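Local coordinates for protein cGAS/DncV-like nucleotidyltransferase in E. coli homolog (Elizabethkingia meningoseptica ATCC 13253 = NBRC 12535, PDB 6E0O) that synthesises cyclic dinucleotide second messengers from nucleoside triphosphates, with magnesium as cofactor, as the signalling enzyme of a CBASS antiphage defence system, at residues V142-S147 with S151-G156; I157-Y160 with E166-S169; Y224-N229 with R241-K246. All blocks are in the same frame, centred on the assembly; numbering follows the deposited sequence.

Contact 1. Residues V142-S147 with S151-G156; sequences VLKRFS and SVEAEG
V142 meets E155 at one end of a β-hairpin, in which strand 135-147 turns back antiparallel into strand 152-160 of the nucleotidyltransferase sheet. V142 CG1 lies 3.8 Å from E155 OE2, an oxygen whose polar partner is the hydroxyl of Y73; the glutamate's CG methylene lies beside the same methyl. L143 follows in a hydrogen-bonded pair: its N donates to G156 O and its O receives G156 N at 2.8 Å. G156 has no side chain; L143 extends on the face it shares with R145 and A154, packing on F170, and its CD1 lies over one face of the R145 guanidinium, toward the rim. K144 sits on the other face among E153 and E155. Its extended chain crosses the side chains of both glutamates obliquely, and NZ stops 4.3 Å from E155 OE1, too far for a salt bridge, though the opposite charges probably attract weakly. R145 pairs with A154 through two backbone bonds; the small methyl of A154 touches L263, while the R145 guanidinium forms a weak, long ion pair with E166. F146 places CG anti to its own N (chi1 -171°), which swings the ring across the partner strand. There CZ comes within 3.6 Å of S151 CA and CE1 within 3.6 Å of V152 N, the ring leaning obliquely over the backbone. S147 ends the strand facing both S151 and V152, a G1 β-bulge in which S151 adopts the left-handed backbone conformation. A small serine fits beside the turn, and its OG bonds L263 O and Q150 N. The bulge makes the last pair uneven: S147 N reaches V152 O at 2.8 Å, whereas V152 N returns to S147 O at 3.2 Å with an N-H...O angle of only 143°.

Contact 2. Residues I157-Y160 with E166-S169; sequences IKFY and EIIS. With nucleotides of chain B.
F159 and I167 face each other across an antiparallel hairpin and together press on the base of A2 of chain B, the bound adenine nucleotide. I167 CB lies over one face of the phenyl ring, 3.7 Å from its centroid and 18° off the normal, a CH-pi contact. CG2 of I167 reaches past the ring edge, 3.3 Å from F159 CZ, and rests over the adenine's exocyclic amine. The phenyl stands edge-on to the same face of the base, with CE1 3.4 Å from A2 C2. A flat aromatic and a branched aliphatic thus share one side of the purine. Along the rim of the base, S169 CB closes to 3.1 Å from A2 N1, an approach that the small serine permits, and A2 N6 donates to I168 O at 3.3 Å.

The next shell fixes these groups. F159 CG lies between its backbone N and carbonyl carbon (chi1 60°), turning the ring across to the partner strand. Two pairs of backbone bonds, I157 with S169 and F159 with I167, lock the register; F159 N reaches I167 O at 2.9 Å. Farther out, I157 packs on Q47, and K122 lies against both F159 and I167; both are probable ATP-binding residues. On the opposite sheet face Y160 and E166 run side by side, the carboxylate turned 40° from the ring.

The hairpin thus offers the base mainly apolar contact, with one main-chain carbonyl as an acceptor matched to the N6 donor of adenine.

Contact 3. Residues Y224-N229 with R241-K246; sequences YNVPNN and RNVIVK
V243 opens the contact on helix 236-252, meeting V226 in the linker that leaves helix 216-224. This is a loop-to-helix contact in the helical part of the chain, its nearest atom about 16 Å from the bound nucleic acid. The two valines touch through methyl groups, V226 CG2 lying 4.3 Å from V243 CG1. The same V226 methyl also lies 4.1 Å from V243 O, so the short branched side chain rests against the helix backbone as well as its neighbour.

One turn on, K246 contributes its hydrocarbon chain rather than its charge. CG starts anti to the backbone N (chi1 178°) and the chain then bends at chi2 (56°). CG packs 4.2 Å from V226 CG1, and CE comes 3.7 Å from P227 CD, the lysine and the proline ring crossing at about a right angle. Proline suits this place: it offers a rigid apolar ring and has no backbone N-H needing a partner. Just before it, V226 O accepts a hydrogen bond from K181 NZ, fastening the linker on another side.

No hydrogen bond joins the two segments, so they associate through aliphatic contact alone, while the K246 ammonium is satisfied by its salt bridge to D250.

Following the chain, contact 1 closes first, a tight turn of three residues between its segments; contact 2 then closes a five-residue loop, and contact 3 comes last, bridging eleven residues. The three lie in series, none nested within or crossing another. Contacts 1 and 2 share strand 152-160, so its first half pairs with 135-147 and its second with 166-169, making consecutive hairpins of one sheet. They also touch directly: L143 CD2 packs 3.4 Å from I168 CB. Contact 3 belongs to the helical part of the chain, its centre about 28 Å from that of contact 1, and joins the linker after helix 216-224 to helix 236-252.

Contact 1. Residues V142-S147 with S151-G156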
loop_
_atom_site.group_PDB
_atom_site.type_symbol
_atom_site.label_atom_id
_atom_site.label_comp_id
_atom_site.label_asym_id
_atom_site.label_seq_id
_atom_site.Cartn_x
_atom_site.Cartn_y
_atom_site.Cartn_z
ATOM N N VAL A 142 -13.731 1.883 12.757
ATOM C CA VAL A 142 -14.286 0.740 12.045
ATOM C C VAL A 142 -15.264 1.200 10.979
ATOM O O VAL A 142 -16.063 2.123 11.188
ATOM C CB VAL A 142 -14.992 -0.196 13.041
ATOM C CG1 VAL A 142 -15.767 -1.295 12.318
ATOM C CG2 VAL A 142 -14.002 -0.798 14.009
ATOM N N LEU A 143 -15.208 0.538 9.830
ATOM C CA LEU A 143 -16.120 0.761 8.721
ATOM C C LEU A 143 -16.787 -0.549 8.338
ATOM O O LEU A 143 -16.118 -1.579 8.227
ATOM C CB LEU A 143 -15.354 1.257 7.498
ATOM C CG LEU A 143 -16.141 1.290 6.187
ATOM C CD1 LEU A 143 -17.138 2.429 6.222
ATOM C CD2 LEU A 143 -15.214 1.397 4.992
ATOM N N LYS A 144 -18.092 -0.498 8.082
ATOM C CA LYS A 144 -18.809 -1.626 7.503
ATOM C C LYS A 144 -19.524 -1.150 6.253
ATOM O O LYS A 144 -20.234 -0.141 6.294
ATOM C CB LYS A 144 -19.786 -2.230 8.504
ATOM C CG LYS A 144 -19.035 -2.785 9.693
ATOM C CD LYS A 144 -19.907 -3.488 10.686
ATOM C CE LYS A 144 -19.019 -4.150 11.720
ATOM N NZ LYS A 144 -19.799 -4.848 12.764
ATOM N N ARG A 145 -19.314 -1.864 5.144
ATOM C CA ARG A 145 -19.925 -1.501 3.874
ATOM C C ARG A 145 -20.304 -2.756 3.109
ATOM O O ARG A 145 -19.579 -3.755 3.123
ATOM C CB ARG A 145 -18.975 -0.698 2.982
ATOM C CG ARG A 145 -18.788 0.740 3.407
ATOM C CD ARG A 145 -20.103 1.495 3.425
ATOM N NE ARG A 145 -19.961 2.789 4.090
ATOM C CZ ARG A 145 -19.333 3.836 3.562
ATOM N NH1 ARG A 145 -18.779 3.744 2.358
ATOM N NH2 ARG A 145 -19.253 4.974 4.238
ATOM N N PHE A 146 -21.424 -2.685 2.405
ATOM C CA PHE A 146 -21.848 -3.798 1.574
ATOM C C PHE A 146 -21.058 -3.816 0.275
ATOM O O PHE A 146 -20.916 -2.789 -0.399
ATOM C CB PHE A 146 -23.339 -3.693 1.272
ATOM C CG PHE A 146 -23.895 -4.906 0.600
ATOM C CD1 PHE A 146 -24.176 -6.045 1.332
ATOM C CD2 PHE A 146 -24.128 -4.916 -0.763
ATOM C CE1 PHE A 146 -24.688 -7.172 0.719
ATOM C CE2 PHE A 146 -24.642 -6.039 -1.383
ATOM C CZ PHE A 146 -24.919 -7.169 -0.640
ATOM N N SER A 147 -20.533 -4.987 -0.064
ATOM C CA SER A 147 -19.865 -5.227 -1.333
ATOM C C SER A 147 -20.849 -5.909 -2.271
ATOM O O SER A 147 -21.304 -7.022 -1.990
ATOM C CB SER A 147 -18.665 -6.145 -1.120
ATOM O OG SER A 147 -18.185 -6.637 -2.360
ATOM N N SER A 151 -21.459 -9.643 -2.625
ATOM C CA SER A 151 -22.778 -9.725 -2.002
ATOM C C SER A 151 -22.671 -10.018 -0.506
ATOM O O SER A 151 -23.356 -10.891 0.035
ATOM C CB SER A 151 -23.666 -10.754 -2.706
ATOM O OG SER A 151 -23.873 -10.413 -4.065
ATOM N N VAL A 152 -21.799 -9.274 0.172
ATOM C CA VAL A 152 -21.639 -9.421 1.615
ATOM C C VAL A 152 -21.262 -8.076 2.213
ATOM O O VAL A 152 -20.668 -7.221 1.550
ATOM C CB VAL A 152 -20.570 -10.475 1.995
ATOM C CG1 VAL A 152 -20.926 -11.840 1.438
ATOM C CG2 VAL A 152 -19.188 -10.028 1.526
ATOM N N GLU A 153 -21.595 -7.899 3.491
ATOM C CA GLU A 153 -21.042 -6.792 4.254
ATOM C C GLU A 153 -19.587 -7.095 4.576
ATOM O O GLU A 153 -19.245 -8.210 4.986
ATOM C CB GLU A 153 -21.823 -6.587 5.549
ATOM C CG GLU A 153 -21.362 -5.355 6.324
ATOM C CD GLU A 153 -22.089 -5.171 7.638
ATOM O OE1 GLU A 153 -21.838 -5.958 8.574
ATOM O OE2 GLU A 153 -22.911 -4.238 7.732
ATOM N N ALA A 154 -18.734 -6.098 4.388
ATOM C CA ALA A 154 -17.315 -6.217 4.652
ATOM C C ALA A 154 -16.901 -5.182 5.682
ATOM O O ALA A 154 -17.421 -4.061 5.710
ATOM C CB ALA A 154 -16.507 -5.977 3.381
ATOM N N GLU A 155 -15.941 -5.560 6.513
ATOM C CA GLU A 155 -15.422 -4.673 7.540
ATOM C C GLU A 155 -14.033 -4.190 7.151
ATOM O O GLU A 155 -13.152 -4.995 6.815
ATOM C CB GLU A 155 -15.364 -5.353 8.908
ATOM C CG GLU A 155 -14.880 -4.394 9.969
ATOM C CD GLU A 155 -14.834 -4.994 11.352
ATOM O OE1 GLU A 155 -15.730 -5.804 11.686
ATOM O OE2 GLU A 155 -13.901 -4.646 12.104
ATOM N N GLY A 156 -13.841 -2.879 7.231
ATOM C CA GLY A 156 -12.560 -2.244 7.015
ATOM C C GLY A 156 -12.396 -1.074 7.951
ATOM O O GLY A 156 -12.842 -1.124 9.103
#

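Contact 2. Residues I157-Y160 with E166-S169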
loop_
_atom_site.group_PDB
_atom_site.type_symbol
_atom_site.label_atom_id
_atom_site.label_comp_id
_atom_site.label_asym_id
_atom_site.label_seq_id
_atom_site.Cartn_x
_atom_site.Cartn_y
_atom_site.Cartn_z
ATOM N N ILE A 157 -11.765 -0.009 7.463
ATOM C CA ILE A 157 -11.504 1.174 8.265
ATOM C C ILE A 157 -11.947 2.396 7.484
ATOM O O ILE A 157 -11.997 2.398 6.252
ATOM C CB ILE A 157 -10.023 1.315 8.669
ATOM C CG1 ILE A 157 -9.106 1.314 7.442
ATOM C CG2 ILE A 157 -9.651 0.199 9.635
ATOM C CD1 ILE A 157 -7.667 1.639 7.781
ATOM N N LYS A 158 -12.239 3.455 8.229
ATOM C CA LYS A 158 -12.581 4.734 7.630
ATOM C C LYS A 158 -11.979 5.879 8.429
ATOM O O LYS A 158 -11.867 5.821 9.658
ATOM C CB LYS A 158 -14.093 4.915 7.540
ATOM C CG LYS A 158 -14.795 5.073 8.849
ATOM C CD LYS A 158 -16.265 5.397 8.611
ATOM C CE LYS A 158 -17.005 5.537 9.917
ATOM N NZ LYS A 158 -18.457 5.761 9.671
ATOM N N PHE A 159 -11.578 6.917 7.712
ATOM C CA PHE A 159 -11.127 8.142 8.338
ATOM C C PHE A 159 -11.425 9.279 7.375
ATOM O O PHE A 159 -11.947 9.068 6.279
ATOM C CB PHE A 159 -9.662 8.057 8.762
ATOM C CG PHE A 159 -8.706 7.806 7.644
ATOM C CD1 PHE A 159 -8.395 6.516 7.254
ATOM C CD2 PHE A 159 -8.073 8.865 7.015
ATOM C CE1 PHE A 159 -7.486 6.284 6.238
ATOM C CE2 PHE A 159 -7.165 8.644 6.000
ATOM C CZ PHE A 159 -6.868 7.350 5.607
ATOM N N TYR A 160 -11.113 10.493 7.799
ATOM C CA TYR A 160 -11.361 11.677 6.998
ATOM C C TYR A 160 -10.064 12.438 6.815
ATOM O O TYR A 160 -9.286 12.585 7.756
ATOM C CB TYR A 160 -12.421 12.551 7.656
ATOM C CG TYR A 160 -13.715 11.786 7.809
ATOM C CD1 TYR A 160 -13.932 10.954 8.903
ATOM C CD2 TYR A 160 -14.698 11.854 6.835
ATOM C CE1 TYR A 160 -15.104 10.238 9.035
ATOM C CE2 TYR A 160 -15.877 11.144 6.958
ATOM C CZ TYR A 160 -16.076 10.339 8.062
ATOM O OH TYR A 160 -17.247 9.625 8.188
ATOM N N GLU A 166 -13.798 11.382 2.701
ATOM C CA GLU A 166 -13.953 10.131 3.423
ATOM C C GLU A 166 -13.040 9.096 2.782
ATOM O O GLU A 166 -13.186 8.779 1.598
ATOM C CB GLU A 166 -15.405 9.668 3.378
ATOM C CG GLU A 166 -15.663 8.454 4.261
ATOM C CD GLU A 166 -17.083 7.951 4.162
ATOM O OE1 GLU A 166 -17.506 7.611 3.040
ATOM O OE2 GLU A 166 -17.770 7.899 5.203
ATOM N N ILE A 167 -12.075 8.604 3.544
ATOM C CA ILE A 167 -11.108 7.626 3.071
ATOM C C ILE A 167 -11.465 6.287 3.698
ATOM O O ILE A 167 -11.624 6.186 4.917
ATOM C CB ILE A 167 -9.676 8.039 3.453
ATOM C CG1 ILE A 167 -9.378 9.487 3.048
ATOM C CG2 ILE A 167 -8.668 7.091 2.815
ATOM C CD1 ILE A 167 -9.456 9.755 1.569
ATOM N N ILE A 168 -11.609 5.266 2.866
ATOM C CA ILE A 168 -11.955 3.935 3.344
ATOM C C ILE A 168 -10.933 2.949 2.800
ATOM O O ILE A 168 -10.329 3.158 1.743
ATOM C CB ILE A 168 -13.398 3.512 2.977
ATOM C CG1 ILE A 168 -13.552 3.350 1.472
ATOM C CG2 ILE A 168 -14.405 4.526 3.524
ATOM C CD1 ILE A 168 -14.893 2.765 1.069
ATOM N N SER A 169 -10.746 1.860 3.531
ATOM C CA SER A 169 -9.756 0.870 3.150
ATOM C C SER A 169 -10.171 -0.465 3.749
ATOM O O SER A 169 -10.866 -0.519 4.763
ATOM C CB SER A 169 -8.351 1.285 3.631
ATOM O OG SER A 169 -7.351 0.488 3.033
ATOM P P A B 2 -1.010 9.054 0.286
ATOM O OP1 A B 2 -2.464 9.364 0.261
ATOM O OP2 A B 2 -0.029 10.157 0.097
ATOM O "O5'" A B 2 -0.689 8.358 1.684
ATOM C "C5'" A B 2 -0.533 9.126 2.875
ATOM C "C4'" A B 2 -0.799 8.299 4.109
ATOM O "O4'" A B 2 -2.217 7.991 4.164
ATOM C "C3'" A B 2 -0.066 6.961 4.165
ATOM O "O3'" A B 2 0.286 6.647 5.511
ATOM C "C2'" A B 2 -1.108 5.976 3.651
ATOM O "O2'" A B 2 -0.947 4.650 4.115
ATOM C "C1'" A B 2 -2.411 6.590 4.156
ATOM N N9 A B 2 -3.548 6.301 3.282
ATOM C C8 A B 2 -3.810 6.859 2.052
ATOM N N7 A B 2 -4.898 6.407 1.484
ATOM C C5 A B 2 -5.384 5.478 2.395
ATOM C C6 A B 2 -6.513 4.636 2.384
ATOM N N6 A B 2 -7.412 4.581 1.400
ATOM N N1 A B 2 -6.689 3.855 3.460
ATOM C C2 A B 2 -5.811 3.881 4.460
ATOM N N3 A B 2 -4.713 4.626 4.589
ATOM C C4 A B 2 -4.559 5.408 3.509
#

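Contact 3. Residues Y224-N229 with R241-K246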
loop_
_atom_site.group_PDB
_atom_site.type_symbol
_atom_site.label_atom_id
_atom_site.label_comp_id
_atom_site.label_asym_id
_atom_site.label_seq_id
_atom_site.Cartn_x
_atom_site.Cartn_y
_atom_site.Cartn_z
ATOM N N TYR A 224 -2.385 -7.607 -9.631
ATOM C CA TYR A 224 -3.264 -8.596 -9.025
ATOM C C TYR A 224 -4.244 -9.162 -10.043
ATOM O O TYR A 224 -4.643 -10.328 -9.938
ATOM C CB TYR A 224 -4.029 -7.962 -7.847
ATOM C CG TYR A 224 -4.929 -8.948 -7.138
ATOM C CD1 TYR A 224 -4.405 -9.847 -6.226
ATOM C CD2 TYR A 224 -6.291 -9.011 -7.402
ATOM C CE1 TYR A 224 -5.208 -10.777 -5.598
ATOM C CE2 TYR A 224 -7.095 -9.931 -6.779
ATOM C CZ TYR A 224 -6.552 -10.805 -5.879
ATOM O OH TYR A 224 -7.359 -11.726 -5.260
ATOM N N ASN A 225 -4.652 -8.359 -11.021
ATOM C CA ASN A 225 -5.641 -8.787 -12.003
ATOM C C ASN A 225 -5.038 -9.551 -13.174
ATOM O O ASN A 225 -5.787 -10.035 -14.033
ATOM C CB ASN A 225 -6.459 -7.587 -12.491
ATOM C CG ASN A 225 -7.478 -7.124 -11.461
ATOM O OD1 ASN A 225 -8.644 -7.516 -11.500
ATOM N ND2 ASN A 225 -7.041 -6.287 -10.528
ATOM N N VAL A 226 -3.722 -9.690 -13.222
ATOM C CA VAL A 226 -3.106 -10.547 -14.243
ATOM C C VAL A 226 -3.344 -11.988 -13.865
ATOM O O VAL A 226 -3.032 -12.391 -12.724
ATOM C CB VAL A 226 -1.605 -10.242 -14.340
ATOM C CG1 VAL A 226 -0.927 -11.210 -15.306
ATOM C CG2 VAL A 226 -1.374 -8.806 -14.769
ATOM N N PRO A 227 -3.893 -12.836 -14.743
ATOM C CA PRO A 227 -4.192 -14.213 -14.349
ATOM C C PRO A 227 -2.953 -14.963 -13.886
ATOM O O PRO A 227 -1.845 -14.748 -14.379
ATOM C CB PRO A 227 -4.782 -14.834 -15.617
ATOM C CG PRO A 227 -5.403 -13.655 -16.334
ATOM C CD PRO A 227 -4.415 -12.531 -16.095
ATOM N N ASN A 228 -3.167 -15.860 -12.925
ATOM C CA ASN A 228 -2.064 -16.615 -12.346
ATOM C C ASN A 228 -1.237 -17.342 -13.399
ATOM O O ASN A 228 -0.025 -17.498 -13.220
ATOM C CB ASN A 228 -2.604 -17.634 -11.344
ATOM C CG ASN A 228 -3.005 -17.007 -10.026
ATOM O OD1 ASN A 228 -2.879 -15.795 -9.820
ATOM N ND2 ASN A 228 -3.489 -17.836 -9.114
ATOM N N ASN A 229 -1.865 -17.812 -14.484
ATOM C CA ASN A 229 -1.137 -18.592 -15.481
ATOM C C ASN A 229 -0.197 -17.745 -16.340
ATOM O O ASN A 229 0.465 -18.303 -17.219
ATOM C CB ASN A 229 -2.087 -19.433 -16.340
ATOM C CG ASN A 229 -2.935 -18.609 -17.279
ATOM O OD1 ASN A 229 -2.796 -17.396 -17.383
ATOM N ND2 ASN A 229 -3.827 -19.288 -17.994
ATOM N N ARG A 241 7.323 -9.474 -18.893
ATOM C CA ARG A 241 6.747 -9.195 -20.203
ATOM C C ARG A 241 5.261 -9.528 -20.219
ATOM O O ARG A 241 4.432 -8.716 -20.650
ATOM C CB ARG A 241 7.476 -10.001 -21.275
ATOM C CG ARG A 241 7.102 -9.593 -22.674
ATOM C CD ARG A 241 7.695 -10.548 -23.697
ATOM N NE ARG A 241 7.694 -9.958 -25.033
ATOM C CZ ARG A 241 6.666 -9.990 -25.868
ATOM N NH1 ARG A 241 5.536 -10.592 -25.516
ATOM N NH2 ARG A 241 6.777 -9.413 -27.059
ATOM N N ASN A 242 4.903 -10.720 -19.731
ATOM C CA ASN A 242 3.499 -11.118 -19.712
ATOM C C ASN A 242 2.653 -10.140 -18.901
ATOM O O ASN A 242 1.542 -9.785 -19.308
ATOM C CB ASN A 242 3.344 -12.501 -19.083
ATOM C CG ASN A 242 3.829 -13.620 -19.956
ATOM O OD1 ASN A 242 4.131 -13.435 -21.136
ATOM N ND2 ASN A 242 3.888 -14.812 -19.382
ATOM N N VAL A 243 3.157 -9.718 -17.736
ATOM C CA VAL A 243 2.417 -8.813 -16.860
ATOM C C VAL A 243 2.159 -7.487 -17.558
ATOM O O VAL A 243 1.030 -6.978 -17.568
ATOM C CB VAL A 243 3.193 -8.615 -15.543
ATOM C CG1 VAL A 243 2.670 -7.411 -14.767
ATOM C CG2 VAL A 243 3.091 -9.862 -14.675
ATOM N N ILE A 244 3.209 -6.896 -18.131
ATOM C CA ILE A 244 3.061 -5.587 -18.766
ATOM C C ILE A 244 2.108 -5.681 -19.954
ATOM O O ILE A 244 1.200 -4.855 -20.113
ATOM C CB ILE A 244 4.433 -5.008 -19.158
ATOM C CG1 ILE A 244 5.268 -4.735 -17.902
ATOM C CG2 ILE A 244 4.251 -3.758 -19.998
ATOM C CD1 ILE A 244 6.725 -4.383 -18.166
ATOM N N VAL A 245 2.307 -6.688 -20.815
ATOM C CA VAL A 245 1.453 -6.824 -21.993
ATOM C C VAL A 245 0.002 -7.038 -21.580
ATOM O O VAL A 245 -0.920 -6.448 -22.159
ATOM C CB VAL A 245 1.953 -7.969 -22.893
ATOM C CG1 VAL A 245 0.936 -8.263 -24.000
ATOM C CG2 VAL A 245 3.306 -7.630 -23.490
ATOM N N LYS A 246 -0.233 -7.883 -20.572
ATOM C CA LYS A 246 -1.605 -8.167 -20.166
ATOM C C LYS A 246 -2.303 -6.915 -19.642
ATOM O O LYS A 246 -3.441 -6.624 -20.023
ATOM C CB LYS A 246 -1.625 -9.279 -19.119
ATOM C CG LYS A 246 -3.014 -9.625 -18.592
ATOM C CD LYS A 246 -3.991 -10.014 -19.679
ATOM C CE LYS A 246 -5.286 -10.573 -19.095
ATOM N NZ LYS A 246 -6.411 -10.515 -20.085
#